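Local atomic coordinates of arabinosyltransferase C (Mycobacterium tuberculosis, PDB entry 3PTY), a protein that polymerises arabinose into the arabinan of the mycobacterial cell wall, here represented by its extracellular C-terminal domain, a lectin-like carbohydrate-binding module. Residues A[58-67]-A[142-151]; A[130-141]-A[234-244]. One frame throughout, in Å; residues are numbered along the deposited sequence.

Contact 1 (A[58-67]-A[142-151]); sequences ALGAGLSEAF and VPAMLRSGWY
Leu63 and Glu65 pair with Arg147 and Met145 as the two hydrogen-bonded pairs of an antiparallel ladder, with Ser64 and Leu146 as the non-hydrogen-bonded pair between them. The axes of strands 63-65 and 144-147 approach to 4.6 Å and run at 165°. Four backbone bonds hold the register; that from Glu65 N to Met145 O is almost straight. Two residues, Gly62 and Leu63, stand opposite the single Arg147, which makes a classic beta bulge: Arg147 O takes a good bond from Leu63 N and a weak one from Gly62 N. Beyond the bulge, Gly149 N donates to Ala58 O over 2.7 Å.

Among side chains, Leu146 CB stands over the centre of one face of the Phe67 ring, 3.8 Å from the centroid and 8° off the normal, a CH-pi contact in which the two side chains cross at about a right angle. Ala144 CB comes within 3.7 Å of Phe67 CE1. The CG of Leu146 is turned away from its own N (chi1 -180°), and CD1 reaches the backbone of the partner segment, 3.4 Å from Leu63 O.

On the other face of the ladder, Leu63 CB sits over the guanidinium of Arg147, 3.7 Å above its plane but displaced toward the rim. Glu65 reaches across to Met145 with its extended chain, placing OE1 3.3 Å from Met145 CG.

Near the turn, Ala58 CB packs on Tyr151, 3.7 Å from CZ. Leu59 O is buried with no polar partner in the model; Ser148 CA and CB are near it. Strand 224-231 bonds to the other edge of 144-152, making 63-65 the outermost strand here: an antiparallel pair with a classic bulge at the border of the sheet of a lectin-like beta-sandwich domain.

Contact 2 (A[130-141]-A[234-244]); sequences TPVLGSWRAGVQ and LAPQHWIALTP. With CA (calcium ion), chain C; PO4 (phosphate ion), chain D.
Trp136 meets Trp239 edge to face: the five-membered ring of Trp136 turns its edge to the face of that of Trp239, with planes at 75° and centroids 4.8 Å apart. Trp136 CB also lies over the Trp239 face, 4.0 Å from the five-membered ring centroid. With chi1 at 175°, Trp136 swings its indole away from its own N and brings CD1 to this face. At the rim of Trp239, NE1 gives a nearly straight bond (175°) to O4 of a phosphate, probably from the crystallisation liquor, which Arg172 also binds.

Ser135 N donates to Ile240 O, continuing the backbone pairing of Leu133 with Leu242, and Ser135 OG accepts from Ile240 N at 2.9 Å in place of a backbone carbonyl. OG is also hydrogen-bonded to the calcium ligand Asp231.

Gln141 CB and CG both lie close to Leu234 O (CG at 3.1 Å), and a bend at chi2 then turns the amide back toward its own segment. NE2 donates to Arg137 O and Gly139 O, both near the amide plane, which fixes the amide's rotation. OE1 then accepts from water 3, itself a calcium ligand 2.6 Å from the ion. The one direct ligand from these two segments is the main-chain His238 O, joining Asp231 and Asp233.

At the far end, Pro131 CD packs on Pro244 CG at 3.7 Å.

Strand 133-134 ends the sheet order within this chain, although Gly134 and Trp136 still bond through their backbones to Thr68 and Gly71; 240-242 runs between it and 164-171. Leu133 and Leu242 both reach Leu146 of strand 144-152.

Overall arrangement
From the N terminus, 58-67 comes first, followed by 130-141, 142-151 and 234-244. Contact 1 closes a loop of 74 residues, partly not modelled, whose modelled part has strand 133-134 as its regular structure; contact 2 closes one of 92 that includes many of the sheet's strands. The segments alternate, so the loops cross rather than nest, and 130-141 leads into 142-151. Both belong to one antiparallel sheet, ending its order at 63-65 and 133-134, yet their centres lie about 12 Å apart. Phe67 and Leu59 pack on Ile240 O and Leu242 O, and Leu59 and Leu146 reach Leu133, so the sheet's ends close toward each other; the calcium lies on the contact 2 side, about 6 Å from the Ala144 side chain.

Contact 1 (A[58-67]-A[142-151])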
loop_
_atom_site.group_PDB
_atom_site.type_symbol
_atom_site.label_atom_id
_atom_site.label_comp_id
_atom_site.label_asym_id
_atom_site.label_seq_id
_atom_site.Cartn_x
_atom_site.Cartn_y
_atom_site.Cartn_z
ATOM N N ALA A 58 -19.107 -23.995 -23.906
ATOM C CA ALA A 58 -19.257 -22.781 -24.710
ATOM C C ALA A 58 -17.967 -21.974 -24.885
ATOM O O ALA A 58 -17.758 -21.350 -25.925
ATOM C CB ALA A 58 -20.382 -21.896 -24.145
ATOM N N LEU A 59 -17.092 -21.996 -23.888
ATOM C CA LEU A 59 -15.905 -21.138 -23.939
ATOM C C LEU A 59 -14.949 -21.500 -25.078
ATOM O O LEU A 59 -14.252 -20.636 -25.617
ATOM C CB LEU A 59 -15.174 -21.130 -22.589
ATOM C CG LEU A 59 -13.994 -20.158 -22.445
ATOM C CD1 LEU A 59 -14.440 -18.717 -22.679
ATOM C CD2 LEU A 59 -13.350 -20.299 -21.065
ATOM N N GLY A 60 -14.905 -22.777 -25.443
ATOM C CA GLY A 60 -14.024 -23.210 -26.520
ATOM C C GLY A 60 -14.746 -23.901 -27.668
ATOM O O GLY A 60 -14.138 -24.650 -28.430
ATOM N N ALA A 61 -16.041 -23.634 -27.803
ATOM C CA ALA A 61 -16.886 -24.371 -28.747
ATOM C C ALA A 61 -16.622 -24.045 -30.217
ATOM O O ALA A 61 -16.944 -24.838 -31.097
ATOM C CB ALA A 61 -18.359 -24.166 -28.420
ATOM N N GLY A 62 -16.047 -22.881 -30.490
ATOM C CA GLY A 62 -15.755 -22.511 -31.868
ATOM C C GLY A 62 -14.451 -23.147 -32.301
ATOM O O GLY A 62 -14.412 -24.001 -33.198
ATOM N N LEU A 63 -13.374 -22.736 -31.645
ATOM C CA LEU A 63 -12.051 -23.259 -31.946
ATOM C C LEU A 63 -11.153 -23.103 -30.736
ATOM O O LEU A 63 -11.158 -22.070 -30.067
ATOM C CB LEU A 63 -11.423 -22.505 -33.117
ATOM C CG LEU A 63 -9.930 -22.806 -33.293
ATOM C CD1 LEU A 63 -9.764 -24.063 -34.125
ATOM C CD2 LEU A 63 -9.201 -21.638 -33.940
ATOM N N SER A 64 -10.381 -24.137 -30.458
ATOM C CA SER A 64 -9.355 -24.059 -29.445
ATOM C C SER A 64 -8.095 -24.696 -30.015
ATOM O O SER A 64 -8.077 -25.884 -30.324
ATOM C CB SER A 64 -9.801 -24.806 -28.192
ATOM O OG SER A 64 -8.707 -25.021 -27.321
ATOM N N GLU A 65 -7.052 -23.895 -30.180
ATOM C CA GLU A 65 -5.759 -24.423 -30.576
ATOM C C GLU A 65 -4.770 -24.131 -29.467
ATOM O O GLU A 65 -4.444 -22.978 -29.215
ATOM C CB GLU A 65 -5.295 -23.777 -31.882
ATOM C CG GLU A 65 -3.896 -24.197 -32.310
ATOM C CD GLU A 65 -3.408 -23.434 -33.538
ATOM O OE1 GLU A 65 -3.630 -22.208 -33.612
ATOM O OE2 GLU A 65 -2.793 -24.055 -34.420
ATOM N N ALA A 66 -4.303 -25.181 -28.801
ATOM C CA ALA A 66 -3.378 -25.042 -27.683
ATOM C C ALA A 66 -3.888 -24.117 -26.564
ATOM O O ALA A 66 -3.098 -23.523 -25.837
ATOM C CB ALA A 66 -1.992 -24.604 -28.179
ATOM N N PHE A 67 -5.209 -24.004 -26.436
ATOM C CA PHE A 67 -5.834 -23.408 -25.250
ATOM C C PHE A 67 -6.488 -24.541 -24.468
ATOM O O PHE A 67 -7.355 -25.235 -25.004
ATOM C CB PHE A 67 -6.926 -22.410 -25.645
ATOM C CG PHE A 67 -6.455 -20.976 -25.755
ATOM C CD1 PHE A 67 -5.815 -20.519 -26.902
ATOM C CD2 PHE A 67 -6.691 -20.080 -24.724
ATOM C CE1 PHE A 67 -5.410 -19.195 -27.012
ATOM C CE2 PHE A 67 -6.280 -18.756 -24.821
ATOM C CZ PHE A 67 -5.641 -18.313 -25.962
ATOM N N VAL A 142 4.072 -23.132 -28.456
ATOM C CA VAL A 142 3.397 -23.276 -29.742
ATOM C C VAL A 142 2.380 -22.152 -29.957
ATOM O O VAL A 142 1.941 -21.521 -28.997
ATOM C CB VAL A 142 2.679 -24.633 -29.843
ATOM C CG1 VAL A 142 3.675 -25.776 -29.628
ATOM C CG2 VAL A 142 1.553 -24.714 -28.820
ATOM N N PRO A 143 2.011 -21.893 -31.221
ATOM C CA PRO A 143 0.974 -20.891 -31.501
ATOM C C PRO A 143 -0.358 -21.327 -30.897
ATOM O O PRO A 143 -0.638 -22.524 -30.841
ATOM C CB PRO A 143 0.878 -20.898 -33.033
ATOM C CG PRO A 143 2.157 -21.501 -33.508
ATOM C CD PRO A 143 2.572 -22.479 -32.453
ATOM N N ALA A 144 -1.174 -20.377 -30.456
ATOM C CA ALA A 144 -2.432 -20.725 -29.805
ATOM C C ALA A 144 -3.522 -19.749 -30.205
ATOM O O ALA A 144 -3.258 -18.566 -30.433
ATOM C CB ALA A 144 -2.257 -20.751 -28.292
ATOM N N MET A 145 -4.745 -20.251 -30.314
ATOM C CA MET A 145 -5.867 -19.414 -30.722
ATOM C C MET A 145 -7.124 -19.903 -30.052
ATOM O O MET A 145 -7.264 -21.092 -29.792
ATOM C CB MET A 145 -6.095 -19.499 -32.229
ATOM C CG MET A 145 -4.897 -19.166 -33.084
ATOM S SD MET A 145 -5.399 -19.187 -34.817
ATOM C CE MET A 145 -6.693 -17.945 -34.788
ATOM N N LEU A 146 -8.059 -18.990 -29.812
ATOM C CA LEU A 146 -9.332 -19.369 -29.222
ATOM C C LEU A 146 -10.469 -18.605 -29.872
ATOM O O LEU A 146 -10.358 -17.409 -30.133
ATOM C CB LEU A 146 -9.329 -19.096 -27.719
ATOM C CG LEU A 146 -10.609 -19.450 -26.950
ATOM C CD1 LEU A 146 -10.822 -20.967 -26.920
ATOM C CD2 LEU A 146 -10.538 -18.921 -25.535
ATOM N N ARG A 147 -11.566 -19.309 -30.122
ATOM C CA ARG A 147 -12.814 -18.690 -30.527
ATOM C C ARG A 147 -13.912 -19.396 -29.760
ATOM O O ARG A 147 -14.117 -20.598 -29.934
ATOM C CB ARG A 147 -13.038 -18.858 -32.035
ATOM C CG ARG A 147 -14.354 -18.290 -32.529
ATOM C CD ARG A 147 -14.402 -18.222 -34.060
ATOM N NE ARG A 147 -14.595 -19.537 -34.677
ATOM C CZ ARG A 147 -13.671 -20.179 -35.384
ATOM N NH1 ARG A 147 -12.472 -19.634 -35.572
ATOM N NH2 ARG A 147 -13.950 -21.367 -35.907
ATOM N N SER A 148 -14.603 -18.664 -28.893
ATOM C CA SER A 148 -15.659 -19.262 -28.093
ATOM C C SER A 148 -16.901 -19.480 -28.946
ATOM O O SER A 148 -17.002 -18.975 -30.066
ATOM C CB SER A 148 -16.014 -18.367 -26.897
ATOM O OG SER A 148 -16.846 -17.281 -27.305
ATOM N N GLY A 149 -17.852 -20.230 -28.402
ATOM C CA GLY A 149 -19.180 -20.278 -28.974
ATOM C C GLY A 149 -19.875 -18.958 -28.696
ATOM O O GLY A 149 -19.334 -18.076 -27.999
ATOM N N TRP A 150 -21.080 -18.815 -29.230
ATOM C CA TRP A 150 -21.849 -17.591 -29.050
ATOM C C TRP A 150 -22.572 -17.536 -27.709
ATOM O O TRP A 150 -23.137 -18.535 -27.253
ATOM C CB TRP A 150 -22.869 -17.438 -30.180
ATOM C CG TRP A 150 -22.246 -17.200 -31.522
ATOM C CD1 TRP A 150 -22.121 -18.101 -32.545
ATOM C CD2 TRP A 150 -21.670 -15.975 -31.992
ATOM N NE1 TRP A 150 -21.501 -17.509 -33.622
ATOM C CE2 TRP A 150 -21.220 -16.201 -33.314
ATOM C CE3 TRP A 150 -21.504 -14.701 -31.432
ATOM C CZ2 TRP A 150 -20.605 -15.207 -34.082
ATOM C CZ3 TRP A 150 -20.893 -13.703 -32.201
ATOM C CH2 TRP A 150 -20.451 -13.967 -33.510
ATOM N N TYR A 151 -22.568 -16.348 -27.104
ATOM C CA TYR A 151 -23.292 -16.082 -25.867
ATOM C C TYR A 151 -24.397 -15.063 -26.134
ATOM O O TYR A 151 -24.234 -14.165 -26.951
ATOM C CB TYR A 151 -22.339 -15.526 -24.808
ATOM C CG TYR A 151 -21.324 -16.529 -24.317
ATOM C CD1 TYR A 151 -20.102 -16.687 -24.970
ATOM C CD2 TYR A 151 -21.587 -17.328 -23.201
ATOM C CE1 TYR A 151 -19.164 -17.605 -24.518
ATOM C CE2 TYR A 151 -20.655 -18.261 -22.748
ATOM C CZ TYR A 151 -19.451 -18.391 -23.410
ATOM O OH TYR A 151 -18.515 -19.291 -22.959
#

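Contact 2 (A[130-141]-A[234-244])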
loop_
_atom_site.group_PDB
_atom_site.type_symbol
_atom_site.label_atom_id
_atom_site.label_comp_id
_atom_site.label_asym_id
_atom_site.label_seq_id
_atom_site.Cartn_x
_atom_site.Cartn_y
_atom_site.Cartn_z
ATOM N N THR A 130 -17.747 -22.134 -13.923
ATOM C CA THR A 130 -16.834 -21.253 -14.643
ATOM C C THR A 130 -15.737 -22.022 -15.355
ATOM O O THR A 130 -14.720 -22.348 -14.754
ATOM C CB THR A 130 -16.172 -20.243 -13.690
ATOM O OG1 THR A 130 -17.176 -19.651 -12.853
ATOM C CG2 THR A 130 -15.466 -19.148 -14.487
ATOM N N PRO A 131 -15.941 -22.312 -16.645
ATOM C CA PRO A 131 -14.866 -22.919 -17.433
ATOM C C PRO A 131 -13.714 -21.933 -17.580
ATOM O O PRO A 131 -13.925 -20.719 -17.523
ATOM C CB PRO A 131 -15.500 -23.156 -18.814
ATOM C CG PRO A 131 -16.827 -22.488 -18.803
ATOM C CD PRO A 131 -17.101 -21.901 -17.453
ATOM N N VAL A 132 -12.512 -22.458 -17.779
ATOM C CA VAL A 132 -11.328 -21.641 -17.998
ATOM C C VAL A 132 -10.565 -22.258 -19.151
ATOM O O VAL A 132 -10.497 -23.479 -19.247
ATOM C CB VAL A 132 -10.372 -21.684 -16.779
ATOM C CG1 VAL A 132 -9.264 -20.657 -16.949
ATOM C CG2 VAL A 132 -11.120 -21.441 -15.500
ATOM N N LEU A 133 -9.991 -21.425 -20.015
ATOM C CA LEU A 133 -9.066 -21.904 -21.044
ATOM C C LEU A 133 -7.850 -20.978 -21.138
ATOM O O LEU A 133 -8.003 -19.752 -21.177
ATOM C CB LEU A 133 -9.764 -22.003 -22.404
ATOM C CG LEU A 133 -10.819 -23.104 -22.578
ATOM C CD1 LEU A 133 -11.500 -22.984 -23.940
ATOM C CD2 LEU A 133 -10.214 -24.514 -22.388
ATOM N N GLY A 134 -6.649 -21.557 -21.164
ATOM C CA GLY A 134 -5.426 -20.764 -21.212
ATOM C C GLY A 134 -4.366 -21.323 -22.147
ATOM O O GLY A 134 -4.347 -22.523 -22.432
ATOM N N SER A 135 -3.469 -20.460 -22.615
ATOM C CA SER A 135 -2.451 -20.870 -23.586
ATOM C C SER A 135 -1.060 -21.018 -22.977
ATOM O O SER A 135 -0.081 -21.170 -23.708
ATOM C CB SER A 135 -2.387 -19.876 -24.748
ATOM O OG SER A 135 -1.955 -18.606 -24.283
ATOM N N TRP A 136 -0.955 -20.963 -21.651
ATOM C CA TRP A 136 0.348 -21.164 -21.029
ATOM C C TRP A 136 0.748 -22.634 -21.089
ATOM O O TRP A 136 -0.100 -23.523 -21.003
ATOM C CB TRP A 136 0.372 -20.701 -19.573
ATOM C CG TRP A 136 1.687 -21.011 -18.903
ATOM C CD1 TRP A 136 2.802 -20.222 -18.879
ATOM C CD2 TRP A 136 2.025 -22.204 -18.180
ATOM N NE1 TRP A 136 3.811 -20.847 -18.177
ATOM C CE2 TRP A 136 3.359 -22.065 -17.739
ATOM C CE3 TRP A 136 1.330 -23.374 -17.860
ATOM C CZ2 TRP A 136 4.010 -23.051 -16.999
ATOM C CZ3 TRP A 136 1.981 -24.356 -17.123
ATOM C CH2 TRP A 136 3.306 -24.185 -16.702
ATOM N N ARG A 137 2.044 -22.877 -21.241
ATOM C CA ARG A 137 2.587 -24.220 -21.100
ATOM C C ARG A 137 4.075 -24.165 -20.791
ATOM O O ARG A 137 4.752 -23.182 -21.104
ATOM C CB ARG A 137 2.336 -25.054 -22.360
ATOM C CG ARG A 137 3.060 -24.551 -23.600
ATOM C CD ARG A 137 2.597 -25.313 -24.828
ATOM N NE ARG A 137 1.138 -25.375 -24.883
ATOM C CZ ARG A 137 0.451 -26.318 -25.517
ATOM N NH1 ARG A 137 1.090 -27.294 -26.157
ATOM N NH2 ARG A 137 -0.874 -26.294 -25.504
ATOM N N ALA A 138 4.579 -25.221 -20.164
ATOM C CA ALA A 138 6.011 -25.352 -19.956
ATOM C C ALA A 138 6.621 -26.011 -21.188
ATOM O O ALA A 138 5.906 -26.572 -22.025
ATOM C CB ALA A 138 6.305 -26.172 -18.691
ATOM N N GLY A 139 7.941 -25.936 -21.303
ATOM C CA GLY A 139 8.632 -26.567 -22.412
ATOM C C GLY A 139 8.425 -25.855 -23.734
ATOM O O GLY A 139 8.494 -24.628 -23.807
ATOM N N VAL A 140 8.168 -26.631 -24.781
ATOM C CA VAL A 140 8.076 -26.098 -26.136
ATOM C C VAL A 140 6.841 -25.229 -26.346
ATOM O O VAL A 140 5.713 -25.684 -26.170
ATOM C CB VAL A 140 8.066 -27.225 -27.178
ATOM C CG1 VAL A 140 7.939 -26.647 -28.582
ATOM C CG2 VAL A 140 9.328 -28.075 -27.048
ATOM N N GLN A 141 7.067 -23.982 -26.741
ATOM C CA GLN A 141 5.984 -23.035 -26.958
ATOM C C GLN A 141 5.398 -23.198 -28.352
ATOM O O GLN A 141 6.132 -23.383 -29.319
ATOM C CB GLN A 141 6.499 -21.611 -26.757
ATOM C CG GLN A 141 7.102 -21.386 -25.384
ATOM C CD GLN A 141 6.095 -21.618 -24.273
ATOM O OE1 GLN A 141 5.071 -20.936 -24.198
ATOM N NE2 GLN A 141 6.377 -22.582 -23.405
ATOM N N LEU A 234 5.670 -16.652 -29.026
ATOM C CA LEU A 234 6.177 -17.889 -28.443
ATOM C C LEU A 234 7.087 -17.691 -27.235
ATOM O O LEU A 234 7.583 -18.662 -26.671
ATOM C CB LEU A 234 6.884 -18.728 -29.510
ATOM C CG LEU A 234 6.027 -19.034 -30.738
ATOM C CD1 LEU A 234 6.822 -19.845 -31.753
ATOM C CD2 LEU A 234 4.751 -19.766 -30.339
ATOM N N ALA A 235 7.309 -16.444 -26.831
ATOM C CA ALA A 235 7.974 -16.203 -25.558
ATOM C C ALA A 235 7.125 -16.826 -24.451
ATOM O O ALA A 235 5.915 -16.620 -24.410
ATOM C CB ALA A 235 8.161 -14.713 -25.317
ATOM N N PRO A 236 7.759 -17.595 -23.554
ATOM C CA PRO A 236 7.053 -18.362 -22.522
ATOM C C PRO A 236 6.184 -17.484 -21.631
ATOM O O PRO A 236 5.133 -17.930 -21.169
ATOM C CB PRO A 236 8.193 -18.977 -21.701
ATOM C CG PRO A 236 9.347 -19.036 -22.647
ATOM C CD PRO A 236 9.217 -17.806 -23.497
ATOM N N GLN A 237 6.623 -16.250 -21.404
ATOM C CA GLN A 237 5.928 -15.335 -20.506
ATOM C C GLN A 237 4.689 -14.729 -21.159
ATOM O O GLN A 237 3.869 -14.107 -20.489
ATOM C CB GLN A 237 6.875 -14.219 -20.048
ATOM N N HIS A 238 4.554 -14.913 -22.466
ATOM C CA HIS A 238 3.442 -14.326 -23.194
ATOM C C HIS A 238 2.362 -15.374 -23.392
ATOM O O HIS A 238 2.499 -16.248 -24.234
ATOM C CB HIS A 238 3.911 -13.782 -24.543
ATOM C CG HIS A 238 2.917 -12.883 -25.209
ATOM N ND1 HIS A 238 3.028 -11.509 -25.192
ATOM C CD2 HIS A 238 1.793 -13.159 -25.914
ATOM C CE1 HIS A 238 2.021 -10.977 -25.862
ATOM N NE2 HIS A 238 1.257 -11.957 -26.310
ATOM N N TRP A 239 1.306 -15.303 -22.591
ATOM C CA TRP A 239 0.227 -16.281 -22.666
ATOM C C TRP A 239 -1.080 -15.629 -22.232
ATOM O O TRP A 239 -1.078 -14.536 -21.666
ATOM C CB TRP A 239 0.542 -17.502 -21.790
ATOM C CG TRP A 239 0.879 -17.140 -20.376
ATOM C CD1 TRP A 239 2.121 -16.872 -19.873
ATOM C CD2 TRP A 239 -0.037 -16.991 -19.285
ATOM N NE1 TRP A 239 2.034 -16.568 -18.539
ATOM C CE2 TRP A 239 0.721 -16.633 -18.153
ATOM C CE3 TRP A 239 -1.423 -17.126 -19.156
ATOM C CZ2 TRP A 239 0.139 -16.412 -16.904
ATOM C CZ3 TRP A 239 -1.999 -16.904 -17.916
ATOM C CH2 TRP A 239 -1.217 -16.553 -16.805
ATOM N N ILE A 240 -2.191 -16.304 -22.495
ATOM C CA ILE A 240 -3.517 -15.750 -22.223
ATOM C C ILE A 240 -4.406 -16.799 -21.567
ATOM O O ILE A 240 -4.428 -17.944 -22.001
ATOM C CB ILE A 240 -4.212 -15.317 -23.536
ATOM C CG1 ILE A 240 -3.330 -14.340 -24.318
ATOM C CG2 ILE A 240 -5.570 -14.673 -23.237
ATOM C CD1 ILE A 240 -3.859 -14.016 -25.717
ATOM N N ALA A 241 -5.135 -16.409 -20.525
ATOM C CA ALA A 241 -6.163 -17.277 -19.951
ATOM C C ALA A 241 -7.467 -16.495 -19.838
ATOM O O ALA A 241 -7.462 -15.338 -19.415
ATOM C CB ALA A 241 -5.736 -17.803 -18.583
ATOM N N LEU A 242 -8.577 -17.127 -20.212
ATOM C CA LEU A 242 -9.871 -16.447 -20.249
ATOM C C LEU A 242 -10.954 -17.245 -19.546
ATOM O O LEU A 242 -10.844 -18.457 -19.384
ATOM C CB LEU A 242 -10.320 -16.205 -21.697
ATOM C CG LEU A 242 -9.414 -15.373 -22.615
ATOM C CD1 LEU A 242 -9.988 -15.355 -24.020
ATOM C CD2 LEU A 242 -9.254 -13.959 -22.087
ATOM N N THR A 243 -12.006 -16.543 -19.140
ATOM C CA THR A 243 -13.218 -17.166 -18.622
ATOM C C THR A 243 -14.357 -16.524 -19.410
ATOM O O THR A 243 -14.115 -15.585 -20.170
ATOM C CB THR A 243 -13.387 -16.893 -17.117
ATOM O OG1 THR A 243 -13.286 -15.485 -16.882
ATOM C CG2 THR A 243 -12.305 -17.620 -16.310
ATOM N N PRO A 244 -15.594 -17.029 -19.257
ATOM C CA PRO A 244 -16.669 -16.526 -20.130
ATOM C C PRO A 244 -17.109 -15.097 -19.843
ATOM O O PRO A 244 -16.844 -14.572 -18.761
ATOM C CB PRO A 244 -17.825 -17.506 -19.865
ATOM C CG PRO A 244 -17.142 -18.778 -19.450
ATOM C CD PRO A 244 -15.984 -18.277 -18.582
HETATM CA CA CA C . 2.373 -17.705 -26.132
HETATM P P PO4 D . 4.366 -16.221 -15.406
HETATM O O1 PO4 D . 5.274 -15.174 -14.800
HETATM O O2 PO4 D . 2.983 -16.097 -14.803
HETATM O O3 PO4 D . 4.917 -17.598 -15.105
HETATM O O4 PO4 D . 4.299 -16.025 -16.904
HETATM O O HOH W 1 1.812 -19.707 -24.514
HETATM O O HOH W 2 3.394 -20.038 -22.284
HETATM O O HOH W 3 4.643 -18.691 -25.473
HETATM O O HOH W 4 1.762 -19.067 -28.143
#